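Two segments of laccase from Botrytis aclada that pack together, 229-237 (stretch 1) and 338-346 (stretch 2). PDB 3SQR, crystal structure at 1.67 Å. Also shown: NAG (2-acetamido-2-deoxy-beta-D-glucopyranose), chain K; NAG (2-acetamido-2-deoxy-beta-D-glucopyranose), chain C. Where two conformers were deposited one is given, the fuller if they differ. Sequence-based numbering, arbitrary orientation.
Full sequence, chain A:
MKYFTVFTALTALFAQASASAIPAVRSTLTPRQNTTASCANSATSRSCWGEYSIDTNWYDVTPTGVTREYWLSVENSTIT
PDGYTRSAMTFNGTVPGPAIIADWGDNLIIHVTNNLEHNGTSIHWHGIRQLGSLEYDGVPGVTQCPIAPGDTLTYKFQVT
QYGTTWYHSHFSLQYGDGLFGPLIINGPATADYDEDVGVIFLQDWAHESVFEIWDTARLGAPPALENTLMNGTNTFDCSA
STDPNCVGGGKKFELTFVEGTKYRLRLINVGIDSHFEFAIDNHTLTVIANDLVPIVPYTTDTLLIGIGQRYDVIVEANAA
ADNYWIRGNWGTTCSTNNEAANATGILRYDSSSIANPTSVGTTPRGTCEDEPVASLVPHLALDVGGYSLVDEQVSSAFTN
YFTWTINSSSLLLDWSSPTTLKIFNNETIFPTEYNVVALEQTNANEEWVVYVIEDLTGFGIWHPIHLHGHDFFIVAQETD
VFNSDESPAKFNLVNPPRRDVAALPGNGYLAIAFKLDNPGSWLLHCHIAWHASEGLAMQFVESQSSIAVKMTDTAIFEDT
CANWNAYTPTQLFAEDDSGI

Stretch 1, residues 229-237: LMNGTNTFD
Stretch 2 (338-346) NEAANATGI

Two segments more than a hundred residues apart in sequence can be joined by very little, and here a small contact, burying 281 Å² in all, rests on one direct hydrogen bond, one bridging water, a methionine laid against a glycine and a sugar that links both sides. Stretch 1 leaves a strand at Met230 and reverses in a type I' turn from Met230 to Thr233, with Asn231 at phi/psi 44/45 and Gly232 at 87/2. The turn is closed by two backbone hydrogen bonds, Met230 N to Thr233 O (2.9 Å) and Thr233 N to Met230 O (3.1 Å). Beyond it the chain is extended through Asp237. Stretch 2 passes through a short 3-10 segment at Ala340 and Ala341 and becomes a strand at Thr344.

The register is set where Met230 CA lies 6.7 Å from Gly345 CA. Met230 points toward stretch 2 with chi angles t, t, m, bringing its SD 3.7 Å from Gly345 N and its CE 3.7 Å from Thr344 C. Glycine suits this packing, since an ideal CB on Gly345 would lie 2.8 Å from Met230 SD, a clash.

Asn234 (chi1 -155°, chi2 -11°) supplies the polar link: its ND2 donates to Asn342 O at 2.8 Å and a nearly straight 165°. Its OD1 instead accepts from Thr235 N within its own stretch (2.7 Å). Close by, a water donates to both Thr233 O and Thr344 O, each at 2.8 Å, spanning the stretches.

Farther along, Phe236 (chi1 -168°, chi2 73°) meets Glu339 (chi1 and chi2 both m) at its ring edge, CE1 to CG 4.1 Å. The glycan completes the join: Asn342 ND2 is bonded to C1 of one NAG at 1.4 Å, and Thr235 OG1 (chi1 p) donates to O7 of that sugar at 2.7 Å.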

# COMPACT_ATOMS: atom_id res chain seq x y z
N LEU A 229 -11.55 9.01 6.79
CA LEU A 229 -11.91 7.97 7.79
C LEU A 229 -10.68 7.55 8.50
O LEU A 229 -9.59 7.48 7.92
CB LEU A 229 -12.50 6.75 7.14
CG LEU A 229 -13.79 6.93 6.33
CD1 LEU A 229 -14.13 5.66 5.64
CD2 LEU A 229 -14.91 7.34 7.20
N MET A 230 -10.87 7.31 9.80
CA MET A 230 -9.85 6.71 10.60
C MET A 230 -10.37 5.38 11.06
O MET A 230 -11.35 5.28 11.79
CB MET A 230 -9.49 7.60 11.81
CG MET A 230 -8.37 7.07 12.60
SD MET A 230 -7.75 8.22 13.87
CE MET A 230 -7.09 9.57 12.89
N ASN A 231 -9.66 4.34 10.66
CA ASN A 231 -10.10 2.99 10.81
C ASN A 231 -11.55 2.81 10.45
O ASN A 231 -12.27 2.12 11.15
CB ASN A 231 -9.81 2.45 12.19
CG ASN A 231 -9.39 1.01 12.13
OD1 ASN A 231 -8.62 0.60 11.26
ND2 ASN A 231 -9.89 0.24 13.03
N GLY A 232 -11.94 3.41 9.34
CA GLY A 232 -13.24 3.18 8.77
C GLY A 232 -14.35 4.07 9.30
O GLY A 232 -15.46 3.89 8.90
N THR A 233 -14.03 5.01 10.18
CA THR A 233 -15.07 5.90 10.73
C THR A 233 -14.66 7.34 10.87
O THR A 233 -13.48 7.66 10.95
CB THR A 233 -15.58 5.30 12.06
OG1 THR A 233 -16.78 5.98 12.41
CG2 THR A 233 -14.53 5.45 13.12
N ASN A 234 -15.66 8.24 10.88
CA ASN A 234 -15.47 9.60 11.24
C ASN A 234 -16.83 10.25 11.47
O ASN A 234 -17.87 9.66 11.17
CB ASN A 234 -14.73 10.37 10.15
CG ASN A 234 -13.98 11.58 10.66
OD1 ASN A 234 -14.15 11.98 11.81
ND2 ASN A 234 -13.05 12.12 9.83
N THR A 235 -16.78 11.42 12.10
CA THR A 235 -17.93 12.30 12.16
C THR A 235 -18.20 12.90 10.80
O THR A 235 -17.35 12.92 9.89
CB THR A 235 -17.68 13.39 13.14
OG1 THR A 235 -16.43 14.08 12.85
CG2 THR A 235 -17.71 12.86 14.54
N PHE A 236 -19.41 13.41 10.62
CA PHE A 236 -19.68 14.29 9.51
C PHE A 236 -20.94 15.08 9.88
O PHE A 236 -21.90 14.51 10.38
CB PHE A 236 -19.93 13.52 8.24
CG PHE A 236 -19.94 14.35 7.00
CD1 PHE A 236 -18.74 14.86 6.49
CD2 PHE A 236 -21.10 14.60 6.30
CE1 PHE A 236 -18.75 15.65 5.32
CE2 PHE A 236 -21.14 15.40 5.15
CZ PHE A 236 -19.95 15.89 4.63
N ASP A 237 -20.92 16.38 9.58
CA ASP A 237 -22.05 17.24 9.93
C ASP A 237 -23.08 17.16 8.86
O ASP A 237 -22.93 17.72 7.76
CB ASP A 237 -21.54 18.67 10.13
CG ASP A 237 -22.64 19.62 10.62
OD1 ASP A 237 -23.81 19.20 10.70
OD2 ASP A 237 -22.25 20.77 10.97
N ASN A 338 -12.03 18.25 1.78
CA ASN A 338 -13.05 19.17 2.26
C ASN A 338 -13.11 19.26 3.74
O ASN A 338 -13.59 20.27 4.29
CB ASN A 338 -14.41 18.72 1.75
CG ASN A 338 -14.66 19.05 0.32
OD1 ASN A 338 -13.81 19.64 -0.37
ND2 ASN A 338 -15.86 18.73 -0.14
N GLU A 339 -12.56 18.25 4.45
CA GLU A 339 -12.64 18.23 5.87
C GLU A 339 -11.31 17.81 6.46
O GLU A 339 -11.24 16.99 7.39
CB GLU A 339 -13.73 17.25 6.28
CG GLU A 339 -15.09 17.57 5.69
CD GLU A 339 -15.69 18.88 6.18
OE1 GLU A 339 -15.23 19.41 7.18
OE2 GLU A 339 -16.61 19.37 5.51
N ALA A 340 -10.23 18.44 5.98
CA ALA A 340 -8.91 18.11 6.49
C ALA A 340 -8.75 18.15 8.01
O ALA A 340 -8.12 17.28 8.61
CB ALA A 340 -7.84 19.01 5.78
N ALA A 341 -9.31 19.18 8.67
CA ALA A 341 -9.12 19.37 10.08
C ALA A 341 -9.77 18.24 10.89
O ALA A 341 -9.42 18.06 12.06
CB ALA A 341 -9.65 20.78 10.55
N ASN A 342 -10.71 17.53 10.28
CA ASN A 342 -11.47 16.44 10.94
C ASN A 342 -10.92 15.05 10.75
O ASN A 342 -11.57 14.07 11.13
CB ASN A 342 -12.93 16.47 10.56
CG ASN A 342 -13.59 17.83 10.75
OD1 ASN A 342 -13.77 18.57 9.77
ND2 ASN A 342 -13.97 18.17 11.98
N ALA A 343 -9.68 14.97 10.24
CA ALA A 343 -8.96 13.67 10.13
C ALA A 343 -8.35 13.37 11.48
O ALA A 343 -7.16 13.46 11.67
CB ALA A 343 -7.88 13.75 9.06
N THR A 344 -9.21 13.00 12.42
CA THR A 344 -8.87 12.80 13.78
C THR A 344 -9.72 11.66 14.34
O THR A 344 -10.76 11.27 13.77
CB THR A 344 -9.21 14.05 14.68
OG1 THR A 344 -10.60 14.33 14.63
CG2 THR A 344 -8.39 15.28 14.20
N GLY A 345 -9.26 11.18 15.47
CA GLY A 345 -9.96 10.21 16.29
C GLY A 345 -9.69 10.55 17.75
O GLY A 345 -9.09 11.57 18.05
N ILE A 346 -10.17 9.69 18.62
CA ILE A 346 -10.10 9.89 20.06
C ILE A 346 -9.50 8.72 20.75
O ILE A 346 -9.93 7.54 20.58
CB ILE A 346 -11.54 10.12 20.66
CG1 ILE A 346 -12.20 11.33 20.05
CG2 ILE A 346 -11.44 10.26 22.15
CD1 ILE A 346 -13.69 11.51 20.47
C1 NAG K . -14.59 19.46 12.13
C2 NAG K . -15.86 19.39 12.93
C3 NAG K . -16.34 20.82 13.29
C4 NAG K . -15.17 21.51 13.98
C5 NAG K . -14.00 21.58 13.02
C6 NAG K . -12.79 22.21 13.69
C7 NAG K . -17.10 17.35 12.45
C8 NAG K . -18.08 16.67 11.56
N2 NAG K . -16.81 18.64 12.16
O3 NAG K . -17.46 20.72 14.13
O4 NAG K . -15.45 22.83 14.33
O5 NAG K . -13.62 20.27 12.75
O6 NAG K . -11.71 21.89 12.87
O7 NAG K . -16.59 16.71 13.39
C1 NAG C . -9.60 -1.17 13.08
C2 NAG C . -9.37 -1.66 14.50
C3 NAG C . -8.99 -3.13 14.42
C4 NAG C . -10.05 -3.95 13.71
C5 NAG C . -10.51 -3.25 12.39
C6 NAG C . -11.93 -3.62 12.05
C7 NAG C . -8.21 -0.57 16.32
C8 NAG C . -6.91 0.00 16.88
N2 NAG C . -8.22 -1.05 15.09
O3 NAG C . -8.71 -3.67 15.69
O4 NAG C . -9.52 -5.25 13.39
O5 NAG C . -10.67 -1.86 12.53
O6 NAG C . -12.19 -3.30 10.68
O7 NAG C . -9.26 -0.60 16.97
O HOH W 1 -12.53 9.15 13.17